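Local structure of ABC transporter substrate-binding protein (Rhizobium radiobacter, 6TFX) at residues A291-I296 and L301-D306; P390-Y395 and E439-A444; G81-V86 and K154-D159; T30-I35 and G144-P149. The protein binds the mannityl-opine mannopinic acid as the periplasmic solute-binding component of an ABC transporter, probably handing it over for import into the bacterium. All coordinates share one frame; numbering follows the deposited sequence.

Contacts 1 and 2 lie side by side, their centres about 9 Å apart, and share a seam: Leu301 pairs its backbone with Pro390 and Ala392, while Ile296 packs on Ala392. Contacts 3 and 4 stand on the far side of the chain's centre from contact 1, with centres about 13 Å apart; they cross along the sequence, and 144-149 runs directly into the helix that ends in 154-159. Contact 4 is fully buried and purely apolar across its gap, contacts 1 and 2 are partly buried and wrap aromatic rings with polar groups at the margin, and contact 3, at the surface, is a lone polar meeting of tyrosine and arginine.

Contact 1 (A291-I296 and L301-D306); sequences AVPSVI and LGFDPD
Phe303 pushes its ring against Val292, Pro293, Ser294 and Ile296 where the irregular loop between strand 289-291 and helix 314-323 folds back on itself in this family 5 solute-binding protein. With Phe303 CG anti to the backbone N (chi1 177°), the ring extends toward 291-296 and meets that limb with its CE1 and CZ end. Phe303 CE1 lies 3.6 Å from Val292 CG1, which approaches obliquely, while Pro293 brings CD to the ring edge, 3.8 Å from Phe303 CZ. Ile296 runs past the ring in the opposite direction, with Ile296 CG1 in the ring plane and 3.9 Å from Phe303 CD1. The carbonyl oxygen of Ile296 also faces the rim, 3.3 Å from Phe303 CE1; it is buried and has no hydrogen-bond partner in the model, so the slightly positive ring hydrogens probably offer it some compensation. Phenylalanine suits this place because its flat ring offers apolar atoms to Val292, Pro293 and Ile296 at once, and the rigid proline presents a fixed apolar surface to it.

Farther out, Ser294 packs its CB 3.3 Å from Asp304 O, and its hydroxyl is hydrogen-bonded to Gln445 of helix 434-450. Gln445 also accepts from the backbone N of Asp304, and Lys446 forms a salt bridge with Asp304 OD2, tying the loop to that helix. The other carboxylate oxygen shapes the turn itself: in an Asx turn, Asp306 N donates to Asp304 OD1 over 3.0 Å, reaching it from above the carboxylate plane, 56° out of it.

Contact 2 (P390-Y395 and E439-A444); sequences PIADYY and ELWKEA
Trp441 turns its indole toward Ala392 with CG beside the backbone N and anti to the carbonyl carbon (chi1 -81°), while Ile391, with CG1 beside its backbone N (chi1 -66°), has CG2 anti to that N and against the six-membered ring. The centre of the meeting is a CH-pi contact: Ala392 CB sits over one indole face, 3.7 Å from the centroid of the five-membered ring and 15° off its normal. Alanine suits the spot because its single methyl lets the start of helix 392-400 come close to the flat ring. Ile391 crosses obliquely, with CG2 3.5 Å from Trp441 CH2. The backbone N of Asp393 comes within 3.6 Å of Trp441 NE1.

The one polar group of the indole is served by a water in the plane of the ring. This water accepts from Trp441 NE1 at 2.9 Å and donates to Asp393 OD1 at 2.6 Å, bridging the two helices at the edge of the apolar patch. Asp393 OD1 also forms a salt bridge with Arg429, which would favour the charged carboxylate.

The contact thus joins the first turn of helix 392-400 to the middle of helix 434-450. Trp441 touches Ala428 of helix 422-430 as well, and Tyr395 reaches from helix 392-400 to strand 240-255.

Contact 3 (G81-V86 and K154-D159); sequences GGYGNV and KERGDD
Tyr83 and Arg156 carry this surface contact between them, bridging the loop that precedes helix 88-98 and the C-terminal end of helix 150-156, in a protein of the periplasmic binding fold. The backbones stay well apart, with Tyr83 CA and Glu155 CA, the closest pair, separated by 12.0 Å, so only long side chains can span the gap. They come from opposite directions. Tyrosine suits its side because a rigid ring holds a hydroxyl far from the loop; arginine suits the other because its chain is long and ends in several N-H groups.

Arg156 sets out with CG anti to the carbonyl carbon (chi1 -64°) and then runs extended from CG to NE, bringing the guanidinium up to the phenol. The flat groups are steeply inclined to each other, their planes 69° apart, and Arg156 NH2 lies at the edge of the Tyr83 ring, near its plane, 3.6 Å from Tyr83 CE2. This is therefore an approach to the rim and hydroxyl of the tyrosine rather than stacking over its face. Arg156 NH1 is hydrogen-bonded to the backbone O of Arg163, so the arginine is held by a second partner. Both side chains also touch Val165.

Just beyond Arg156, Gly157 is the first residue past the helix to leave helical angles, and it has positive phi, which glycine adopts readily. The direct link across the gap is a weak, bent hydrogen bond, from Arg156 NH2 to Tyr83 OH, 3.0 Å long with an angle of 125° at the hydrogen.

Contact 4 (T30-I35 and G144-P149); sequences TLVSYI and GGFIIP
Val32 and Phe146 meet where the last turns of helix 26-35 face an irregular segment leading to the N-cap residue Pro149 of helix 150-156; Val32 CA and Phe146 CA, the closest backbone pair, are 8.6 Å apart. Near the helix end, Leu31 O accepts from both Tyr34 N and Ile35 N. Ser33 turns its hydroxyl back onto the helix, donating from OG to Thr30 O at 2.7 Å in the carbonyl plane, on a lone pair; a serine can thus satisfy its polar end locally in buried surroundings.

Across the gap the contact is apolar. With CG1 anti to its backbone N (chi1 157°), Val32 directs this methyl at one face of the Phe146 ring, toward the rim, in a CH-pi contact 3.7 Å from the centroid and 24° off the normal. The nearest ring carbon is Phe146 CE2, 3.3 Å from Val32 CG1. Beta-branched valine holds CG1 close to the helix backbone, and the longer, flat phenylalanine supplies the reach.

Phe146 also touches Tyr36 and Asn141. Around the pair, Leu31 packs on strands 180-185 and 198-203, and Ile148 lies against helix 88-98.

Contact 1 (A291-I296 and L301-D306)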
loop_
_atom_site.group_PDB
_atom_site.type_symbol
_atom_site.label_atom_id
_atom_site.label_comp_id
_atom_site.label_asym_id
_atom_site.label_seq_id
_atom_site.Cartn_x
_atom_site.Cartn_y
_atom_site.Cartn_z
ATOM N N ALA A 291 -15.057 -4.380 -10.207
ATOM C CA ALA A 291 -14.561 -3.483 -11.257
ATOM C C ALA A 291 -14.762 -2.063 -10.725
ATOM O O ALA A 291 -15.742 -1.813 -10.008
ATOM C CB ALA A 291 -15.361 -3.670 -12.532
ATOM N N VAL A 292 -13.837 -1.150 -11.048
ATOM C CA VAL A 292 -13.910 0.227 -10.538
ATOM C C VAL A 292 -14.097 1.204 -11.692
ATOM O O VAL A 292 -13.241 1.243 -12.585
ATOM C CB VAL A 292 -12.651 0.587 -9.684
ATOM C CG1 VAL A 292 -12.735 2.021 -9.136
ATOM C CG2 VAL A 292 -12.484 -0.394 -8.538
ATOM N N PRO A 293 -15.156 2.045 -11.651
ATOM C CA PRO A 293 -15.384 2.975 -12.766
ATOM C C PRO A 293 -14.556 4.265 -12.734
ATOM O O PRO A 293 -15.008 5.285 -13.277
ATOM C CB PRO A 293 -16.882 3.263 -12.675
ATOM C CG PRO A 293 -17.157 3.233 -11.178
ATOM C CD PRO A 293 -16.266 2.094 -10.667
ATOM N N SER A 294 -13.341 4.234 -12.161
ATOM C CA SER A 294 -12.444 5.391 -12.150
ATOM C C SER A 294 -11.023 4.927 -11.915
ATOM O O SER A 294 -10.761 3.701 -11.858
ATOM C CB SER A 294 -12.872 6.447 -11.126
ATOM O OG SER A 294 -12.155 7.655 -11.374
ATOM N N VAL A 295 -10.098 5.882 -11.768
ATOM C CA VAL A 295 -8.679 5.605 -11.664
ATOM C C VAL A 295 -8.120 5.731 -10.245
ATOM O O VAL A 295 -6.900 5.734 -10.060
ATOM C CB VAL A 295 -7.892 6.482 -12.669
ATOM C CG1 VAL A 295 -8.201 6.062 -14.110
ATOM C CG2 VAL A 295 -8.192 7.975 -12.450
ATOM N N ILE A 296 -9.006 5.796 -9.252
ATOM C CA ILE A 296 -8.668 5.776 -7.837
ATOM C C ILE A 296 -9.611 4.776 -7.158
ATOM O O ILE A 296 -10.701 4.519 -7.678
ATOM C CB ILE A 296 -8.703 7.176 -7.172
ATOM C CG1 ILE A 296 -10.152 7.667 -6.926
ATOM C CG2 ILE A 296 -7.854 8.195 -7.966
ATOM C CD1 ILE A 296 -10.182 9.020 -6.205
ATOM N N LEU A 301 -12.753 9.669 -0.566
ATOM C CA LEU A 301 -13.519 10.913 -0.595
ATOM C C LEU A 301 -13.094 11.552 -1.938
ATOM O O LEU A 301 -11.885 11.642 -2.210
ATOM C CB LEU A 301 -13.084 11.837 0.568
ATOM C CG LEU A 301 -13.551 13.288 0.485
ATOM C CD1 LEU A 301 -15.045 13.364 0.585
ATOM C CD2 LEU A 301 -12.941 14.138 1.613
ATOM N N GLY A 302 -14.077 11.928 -2.763
ATOM C CA GLY A 302 -13.817 12.502 -4.080
ATOM C C GLY A 302 -13.883 11.508 -5.238
ATOM O O GLY A 302 -13.745 11.890 -6.406
ATOM N N PHE A 303 -14.116 10.219 -4.934
ATOM C CA PHE A 303 -14.246 9.185 -5.968
ATOM C C PHE A 303 -15.328 9.575 -6.977
ATOM O O PHE A 303 -16.412 10.028 -6.567
ATOM C CB PHE A 303 -14.598 7.845 -5.306
ATOM C CG PHE A 303 -14.813 6.729 -6.299
ATOM C CD1 PHE A 303 -13.740 6.210 -7.030
ATOM C CD2 PHE A 303 -16.088 6.218 -6.525
ATOM C CE1 PHE A 303 -13.940 5.185 -7.957
ATOM C CE2 PHE A 303 -16.285 5.185 -7.463
ATOM C CZ PHE A 303 -15.204 4.686 -8.169
ATOM N N ASP A 304 -15.056 9.369 -8.277
ATOM C CA ASP A 304 -16.009 9.679 -9.352
ATOM C C ASP A 304 -16.613 8.363 -9.868
ATOM O O ASP A 304 -15.954 7.649 -10.635
ATOM C CB ASP A 304 -15.301 10.414 -10.501
ATOM C CG ASP A 304 -16.241 10.961 -11.561
ATOM O OD1 ASP A 304 -17.497 10.718 -11.453
ATOM O OD2 ASP A 304 -15.753 11.647 -12.478
ATOM N N PRO A 305 -17.874 8.044 -9.524
ATOM C CA PRO A 305 -18.469 6.800 -10.059
ATOM C C PRO A 305 -18.764 6.879 -11.554
ATOM O O PRO A 305 -19.128 5.863 -12.149
ATOM C CB PRO A 305 -19.782 6.638 -9.270
ATOM C CG PRO A 305 -19.829 7.757 -8.253
ATOM C CD PRO A 305 -18.815 8.792 -8.661
ATOM N N ASP A 306 -18.629 8.071 -12.155
ATOM C CA ASP A 306 -18.951 8.309 -13.563
ATOM C C ASP A 306 -17.791 8.992 -14.293
ATOM O O ASP A 306 -17.997 9.914 -15.077
ATOM C CB ASP A 306 -20.290 9.103 -13.663
ATOM C CG ASP A 306 -20.719 9.448 -15.069
ATOM O OD1 ASP A 306 -20.779 8.521 -15.918
ATOM O OD2 ASP A 306 -20.969 10.654 -15.336
#

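Contact 2 (P390-Y395 and E439-A444)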
loop_
_atom_site.group_PDB
_atom_site.type_symbol
_atom_site.label_atom_id
_atom_site.label_comp_id
_atom_site.label_asym_id
_atom_site.label_seq_id
_atom_site.Cartn_x
_atom_site.Cartn_y
_atom_site.Cartn_z
ATOM N N PRO A 390 -7.824 7.229 2.343
ATOM C CA PRO A 390 -9.053 7.392 1.550
ATOM C C PRO A 390 -9.528 8.819 1.284
ATOM O O PRO A 390 -10.718 9.146 1.500
ATOM C CB PRO A 390 -10.101 6.607 2.352
ATOM C CG PRO A 390 -9.616 6.711 3.783
ATOM C CD PRO A 390 -8.102 6.612 3.661
ATOM N N ILE A 391 -8.617 9.644 0.755
ATOM C CA ILE A 391 -8.916 10.995 0.290
ATOM C C ILE A 391 -8.272 11.035 -1.092
ATOM O O ILE A 391 -7.113 10.652 -1.222
ATOM C CB ILE A 391 -8.365 12.079 1.230
ATOM C CG1 ILE A 391 -9.084 12.027 2.609
ATOM C CG2 ILE A 391 -8.525 13.455 0.579
ATOM C CD1 ILE A 391 -8.502 12.955 3.645
ATOM N N ALA A 392 -9.039 11.445 -2.128
ATOM C CA ALA A 392 -8.542 11.398 -3.515
ATOM C C ALA A 392 -7.187 12.029 -3.726
ATOM O O ALA A 392 -6.432 11.577 -4.611
ATOM C CB ALA A 392 -9.561 12.004 -4.469
ATOM N N ASP A 393 -6.855 13.081 -2.948
ATOM C CA ASP A 393 -5.562 13.764 -3.105
ATOM C C ASP A 393 -4.374 12.805 -3.066
ATOM O O ASP A 393 -3.395 13.012 -3.795
ATOM C CB ASP A 393 -5.349 14.825 -1.997
ATOM C CG ASP A 393 -3.979 15.481 -2.131
ATOM O OD1 ASP A 393 -3.680 16.017 -3.226
ATOM O OD2 ASP A 393 -3.194 15.433 -1.153
ATOM N N TYR A 394 -4.442 11.759 -2.223
ATOM C CA TYR A 394 -3.287 10.861 -2.103
ATOM C C TYR A 394 -3.086 10.040 -3.362
ATOM O O TYR A 394 -2.015 10.109 -3.967
ATOM C CB TYR A 394 -3.412 9.975 -0.845
ATOM C CG TYR A 394 -3.259 10.833 0.398
ATOM C CD1 TYR A 394 -2.001 11.233 0.834
ATOM C CD2 TYR A 394 -4.372 11.368 1.041
ATOM C CE1 TYR A 394 -1.846 12.089 1.922
ATOM C CE2 TYR A 394 -4.232 12.232 2.136
ATOM C CZ TYR A 394 -2.962 12.607 2.553
ATOM O OH TYR A 394 -2.768 13.461 3.607
ATOM N N TYR A 395 -4.101 9.285 -3.775
ATOM C CA TYR A 395 -3.909 8.471 -4.992
ATOM C C TYR A 395 -3.637 9.366 -6.185
ATOM O O TYR A 395 -2.754 9.076 -6.992
ATOM C CB TYR A 395 -5.161 7.627 -5.262
ATOM C CG TYR A 395 -4.832 6.232 -5.747
ATOM C CD1 TYR A 395 -4.569 5.204 -4.845
ATOM C CD2 TYR A 395 -4.810 5.928 -7.109
ATOM C CE1 TYR A 395 -4.309 3.902 -5.281
ATOM C CE2 TYR A 395 -4.545 4.626 -7.555
ATOM C CZ TYR A 395 -4.296 3.616 -6.635
ATOM O OH TYR A 395 -4.015 2.329 -7.071
ATOM N N GLU A 439 -15.677 18.230 -6.746
ATOM C CA GLU A 439 -15.802 18.430 -8.203
ATOM C C GLU A 439 -14.454 18.533 -8.899
ATOM O O GLU A 439 -14.289 18.002 -10.007
ATOM C CB GLU A 439 -16.705 19.595 -8.552
ATOM C CG GLU A 439 -18.162 19.276 -8.233
ATOM C CD GLU A 439 -18.720 17.998 -8.852
ATOM O OE1 GLU A 439 -19.251 17.152 -8.099
ATOM O OE2 GLU A 439 -18.614 17.838 -10.089
ATOM N N LEU A 440 -13.474 19.163 -8.240
ATOM C CA LEU A 440 -12.098 19.252 -8.795
ATOM C C LEU A 440 -11.443 17.876 -8.810
ATOM O O LEU A 440 -10.811 17.509 -9.815
ATOM C CB LEU A 440 -11.236 20.256 -8.015
ATOM C CG LEU A 440 -11.628 21.713 -8.226
ATOM C CD1 LEU A 440 -11.124 22.604 -7.101
ATOM C CD2 LEU A 440 -11.164 22.217 -9.606
ATOM N N TRP A 441 -11.661 17.073 -7.740
ATOM C CA TRP A 441 -11.125 15.698 -7.750
ATOM C C TRP A 441 -11.778 14.887 -8.862
ATOM O O TRP A 441 -11.087 14.107 -9.534
ATOM C CB TRP A 441 -11.366 15.031 -6.407
ATOM C CG TRP A 441 -10.345 15.420 -5.371
ATOM C CD1 TRP A 441 -9.020 15.695 -5.579
ATOM C CD2 TRP A 441 -10.564 15.539 -3.954
ATOM N NE1 TRP A 441 -8.411 16.020 -4.382
ATOM C CE2 TRP A 441 -9.325 15.888 -3.365
ATOM C CE3 TRP A 441 -11.682 15.365 -3.121
ATOM C CZ2 TRP A 441 -9.188 16.105 -1.988
ATOM C CZ3 TRP A 441 -11.546 15.573 -1.754
ATOM C CH2 TRP A 441 -10.308 15.929 -1.201
ATOM N N LYS A 442 -13.106 15.048 -9.065
ATOM C CA LYS A 442 -13.794 14.304 -10.140
ATOM C C LYS A 442 -13.307 14.754 -11.523
ATOM O O LYS A 442 -13.070 13.919 -12.397
ATOM C CB LYS A 442 -15.324 14.462 -10.017
ATOM C CG LYS A 442 -15.871 13.794 -8.756
ATOM C CD LYS A 442 -17.400 13.807 -8.840
ATOM C CE LYS A 442 -18.029 13.058 -7.701
ATOM N NZ LYS A 442 -19.524 13.129 -7.780
ATOM N N GLU A 443 -13.116 16.076 -11.717
ATOM C CA GLU A 443 -12.613 16.601 -12.989
ATOM C C GLU A 443 -11.231 15.979 -13.297
ATOM O O GLU A 443 -10.978 15.581 -14.447
ATOM C CB GLU A 443 -12.537 18.126 -12.937
ATOM C CG GLU A 443 -12.077 18.776 -14.237
ATOM C CD GLU A 443 -11.920 20.290 -14.200
ATOM O OE1 GLU A 443 -12.254 20.910 -13.162
ATOM O OE2 GLU A 443 -11.436 20.859 -15.206
ATOM N N ALA A 444 -10.373 15.837 -12.268
ATOM C CA ALA A 444 -9.046 15.216 -12.473
ATOM C C ALA A 444 -9.231 13.762 -12.958
ATOM O O ALA A 444 -8.596 13.353 -13.925
ATOM C CB ALA A 444 -8.257 15.243 -11.173
HETATM O O HOH W 1 -5.693 16.878 -4.714
#

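Contact 3 (G81-V86 and K154-D159)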
loop_
_atom_site.group_PDB
_atom_site.type_symbol
_atom_site.label_atom_id
_atom_site.label_comp_id
_atom_site.label_asym_id
_atom_site.label_seq_id
_atom_site.Cartn_x
_atom_site.Cartn_y
_atom_site.Cartn_z
ATOM N N GLY A 81 15.536 -3.456 22.054
ATOM C CA GLY A 81 16.976 -3.682 22.076
ATOM C C GLY A 81 17.823 -2.849 23.020
ATOM O O GLY A 81 19.050 -2.903 22.924
ATOM N N GLY A 82 17.213 -2.126 23.948
ATOM C CA GLY A 82 17.968 -1.346 24.939
ATOM C C GLY A 82 18.351 0.065 24.520
ATOM O O GLY A 82 19.170 0.702 25.194
ATOM N N TYR A 83 17.722 0.603 23.451
ATOM C CA TYR A 83 18.015 1.976 23.004
ATOM C C TYR A 83 17.437 3.053 23.935
ATOM O O TYR A 83 17.700 4.229 23.717
ATOM C CB TYR A 83 17.592 2.189 21.549
ATOM C CG TYR A 83 18.615 1.626 20.593
ATOM C CD1 TYR A 83 19.702 2.389 20.177
ATOM C CD2 TYR A 83 18.504 0.325 20.108
ATOM C CE1 TYR A 83 20.657 1.869 19.307
ATOM C CE2 TYR A 83 19.453 -0.204 19.235
ATOM C CZ TYR A 83 20.541 0.566 18.854
ATOM O OH TYR A 83 21.458 0.076 17.949
ATOM N N GLY A 84 16.700 2.638 24.966
ATOM C CA GLY A 84 16.160 3.525 25.993
ATOM C C GLY A 84 14.823 4.157 25.676
ATOM O O GLY A 84 14.067 3.655 24.840
ATOM N N ASN A 85 14.515 5.259 26.375
ATOM C CA ASN A 85 13.236 5.960 26.229
ATOM C C ASN A 85 13.098 6.653 24.882
ATOM O O ASN A 85 14.054 7.233 24.382
ATOM C CB ASN A 85 13.063 7.009 27.342
ATOM C CG ASN A 85 12.816 6.443 28.718
ATOM O OD1 ASN A 85 12.259 5.361 28.881
ATOM N ND2 ASN A 85 13.202 7.183 29.745
ATOM N N VAL A 86 11.907 6.602 24.307
ATOM C CA VAL A 86 11.618 7.325 23.063
ATOM C C VAL A 86 11.475 8.808 23.448
ATOM O O VAL A 86 10.707 9.140 24.366
ATOM C CB VAL A 86 10.311 6.801 22.425
ATOM C CG1 VAL A 86 10.014 7.554 21.126
ATOM C CG2 VAL A 86 10.403 5.302 22.170
ATOM N N LYS A 154 21.295 6.459 12.856
ATOM C CA LYS A 154 22.575 7.162 12.609
ATOM C C LYS A 154 23.749 6.219 12.543
ATOM O O LYS A 154 24.647 6.438 11.733
ATOM C CB LYS A 154 22.821 8.256 13.659
ATOM C CG LYS A 154 22.097 9.558 13.301
ATOM C CD LYS A 154 22.434 10.699 14.265
ATOM C CE LYS A 154 22.167 12.062 13.657
ATOM N NZ LYS A 154 20.724 12.313 13.426
ATOM N N GLU A 155 23.754 5.174 13.394
ATOM C CA GLU A 155 24.833 4.197 13.397
ATOM C C GLU A 155 24.660 3.149 12.320
ATOM O O GLU A 155 25.581 2.957 11.525
ATOM C CB GLU A 155 24.979 3.501 14.769
ATOM C CG GLU A 155 26.067 2.420 14.823
ATOM C CD GLU A 155 27.445 2.788 14.297
ATOM O OE1 GLU A 155 27.918 3.907 14.608
ATOM O OE2 GLU A 155 28.051 1.959 13.572
ATOM N N ARG A 156 23.515 2.438 12.316
ATOM C CA ARG A 156 23.307 1.306 11.408
ATOM C C ARG A 156 23.286 1.692 9.942
ATOM O O ARG A 156 23.724 0.894 9.096
ATOM C CB ARG A 156 22.076 0.506 11.793
ATOM C CG ARG A 156 22.258 -0.131 13.166
ATOM C CD ARG A 156 21.076 -0.946 13.640
ATOM N NE ARG A 156 21.273 -1.349 15.040
ATOM C CZ ARG A 156 20.591 -2.316 15.642
ATOM N NH1 ARG A 156 19.662 -2.992 14.981
ATOM N NH2 ARG A 156 20.839 -2.620 16.908
ATOM N N GLY A 157 22.811 2.902 9.657
ATOM C CA GLY A 157 22.784 3.446 8.302
ATOM C C GLY A 157 22.165 2.484 7.310
ATOM O O GLY A 157 21.031 2.045 7.503
ATOM N N ASP A 158 22.942 2.100 6.275
ATOM C CA ASP A 158 22.493 1.181 5.221
ATOM C C ASP A 158 22.090 -0.207 5.725
ATOM O O ASP A 158 21.385 -0.921 5.006
ATOM C CB ASP A 158 23.560 1.075 4.108
ATOM C CG ASP A 158 23.657 2.303 3.203
ATOM O OD1 ASP A 158 22.732 3.156 3.242
ATOM O OD2 ASP A 158 24.642 2.402 2.437
ATOM N N ASP A 159 22.517 -0.593 6.945
ATOM C CA ASP A 159 22.166 -1.894 7.515
ATOM C C ASP A 159 20.874 -1.843 8.336
ATOM O O ASP A 159 20.334 -2.897 8.683
ATOM C CB ASP A 159 23.317 -2.445 8.372
ATOM C CG ASP A 159 23.585 -3.929 8.143
ATOM O OD1 ASP A 159 23.497 -4.379 6.970
ATOM O OD2 ASP A 159 23.910 -4.635 9.126
#

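Contact 4 (T30-I35 and G144-P149)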
loop_
_atom_site.group_PDB
_atom_site.type_symbol
_atom_site.label_atom_id
_atom_site.label_comp_id
_atom_site.label_asym_id
_atom_site.label_seq_id
_atom_site.Cartn_x
_atom_site.Cartn_y
_atom_site.Cartn_z
ATOM N N THR A 30 3.767 -5.034 6.078
ATOM C CA THR A 30 3.154 -5.868 7.127
ATOM C C THR A 30 4.149 -6.023 8.293
ATOM O O THR A 30 3.800 -5.771 9.438
ATOM C CB THR A 30 2.748 -7.234 6.583
ATOM O OG1 THR A 30 1.810 -7.054 5.521
ATOM C CG2 THR A 30 2.105 -8.123 7.672
ATOM N N LEU A 31 5.401 -6.398 7.988
ATOM C CA LEU A 31 6.422 -6.543 9.022
ATOM C C LEU A 31 6.614 -5.224 9.766
ATOM O O LEU A 31 6.630 -5.216 10.991
ATOM C CB LEU A 31 7.733 -7.003 8.376
ATOM C CG LEU A 31 7.704 -8.473 7.943
ATOM C CD1 LEU A 31 8.912 -8.809 7.029
ATOM C CD2 LEU A 31 7.731 -9.405 9.150
ATOM N N VAL A 32 6.707 -4.092 9.029
ATOM C CA VAL A 32 6.857 -2.770 9.642
ATOM C C VAL A 32 5.715 -2.486 10.639
ATOM O O VAL A 32 5.962 -1.943 11.720
ATOM C CB VAL A 32 6.966 -1.728 8.499
ATOM C CG1 VAL A 32 6.580 -0.326 8.934
ATOM C CG2 VAL A 32 8.381 -1.761 7.916
ATOM N N SER A 33 4.470 -2.894 10.286
ATOM C CA SER A 33 3.320 -2.659 11.166
ATOM C C SER A 33 3.385 -3.454 12.473
ATOM O O SER A 33 2.624 -3.164 13.404
ATOM C CB SER A 33 2.005 -2.950 10.448
ATOM O OG SER A 33 1.749 -4.344 10.383
ATOM N N TYR A 34 4.262 -4.472 12.538
ATOM C CA TYR A 34 4.389 -5.269 13.782
ATOM C C TYR A 34 5.540 -4.733 14.651
ATOM O O TYR A 34 5.556 -4.961 15.861
ATOM C CB TYR A 34 4.715 -6.733 13.447
ATOM C CG TYR A 34 3.664 -7.482 12.634
ATOM C CD1 TYR A 34 2.442 -6.893 12.315
ATOM C CD2 TYR A 34 3.946 -8.725 12.077
ATOM C CE1 TYR A 34 1.501 -7.551 11.523
ATOM C CE2 TYR A 34 3.008 -9.401 11.301
ATOM C CZ TYR A 34 1.781 -8.818 11.033
ATOM O OH TYR A 34 0.893 -9.499 10.219
ATOM N N ILE A 35 6.530 -4.090 14.016
ATOM C CA ILE A 35 7.756 -3.625 14.680
ATOM C C ILE A 35 7.672 -2.224 15.211
ATOM O O ILE A 35 8.314 -1.932 16.223
ATOM C CB ILE A 35 8.938 -3.730 13.658
ATOM C CG1 ILE A 35 9.118 -5.184 13.142
ATOM C CG2 ILE A 35 10.270 -3.147 14.200
ATOM C CD1 ILE A 35 9.895 -5.259 11.769
ATOM N N GLY A 144 5.153 7.071 6.022
ATOM C CA GLY A 144 6.130 7.926 6.687
ATOM C C GLY A 144 5.852 8.325 8.118
ATOM O O GLY A 144 6.610 9.109 8.686
ATOM N N GLY A 145 4.754 7.834 8.694
ATOM C CA GLY A 145 4.402 8.224 10.062
ATOM C C GLY A 145 5.144 7.483 11.165
ATOM O O GLY A 145 5.243 7.964 12.302
ATOM N N PHE A 146 5.674 6.294 10.847
ATOM C CA PHE A 146 6.339 5.479 11.868
ATOM C C PHE A 146 7.570 6.177 12.416
ATOM O O PHE A 146 8.315 6.795 11.652
ATOM C CB PHE A 146 6.781 4.159 11.262
ATOM C CG PHE A 146 5.635 3.242 10.901
ATOM C CD1 PHE A 146 4.954 2.530 11.888
ATOM C CD2 PHE A 146 5.315 2.998 9.569
ATOM C CE1 PHE A 146 3.945 1.612 11.552
ATOM C CE2 PHE A 146 4.287 2.093 9.231
ATOM C CZ PHE A 146 3.610 1.412 10.224
ATOM N N ILE A 147 7.793 6.041 13.734
ATOM C CA ILE A 147 8.930 6.668 14.401
ATOM C C ILE A 147 10.069 5.669 14.560
ATOM O O ILE A 147 9.862 4.550 15.013
ATOM C CB ILE A 147 8.512 7.298 15.752
ATOM C CG1 ILE A 147 7.293 8.244 15.596
ATOM C CG2 ILE A 147 9.697 7.997 16.457
ATOM C CD1 ILE A 147 7.470 9.433 14.587
ATOM N N ILE A 148 11.275 6.105 14.205
ATOM C CA ILE A 148 12.487 5.290 14.346
ATOM C C ILE A 148 13.502 5.969 15.304
ATOM O O ILE A 148 13.394 7.183 15.532
ATOM C CB ILE A 148 13.134 4.912 12.990
ATOM C CG1 ILE A 148 13.866 6.117 12.343
ATOM C CG2 ILE A 148 12.092 4.297 12.046
ATOM C CD1 ILE A 148 14.585 5.793 11.026
ATOM N N PRO A 149 14.490 5.212 15.843
ATOM C CA PRO A 149 15.423 5.817 16.805
ATOM C C PRO A 149 16.564 6.530 16.105
ATOM O O PRO A 149 17.237 5.944 15.262
ATOM C CB PRO A 149 15.916 4.630 17.657
ATOM C CG PRO A 149 15.310 3.397 17.048
ATOM C CD PRO A 149 14.731 3.759 15.717
#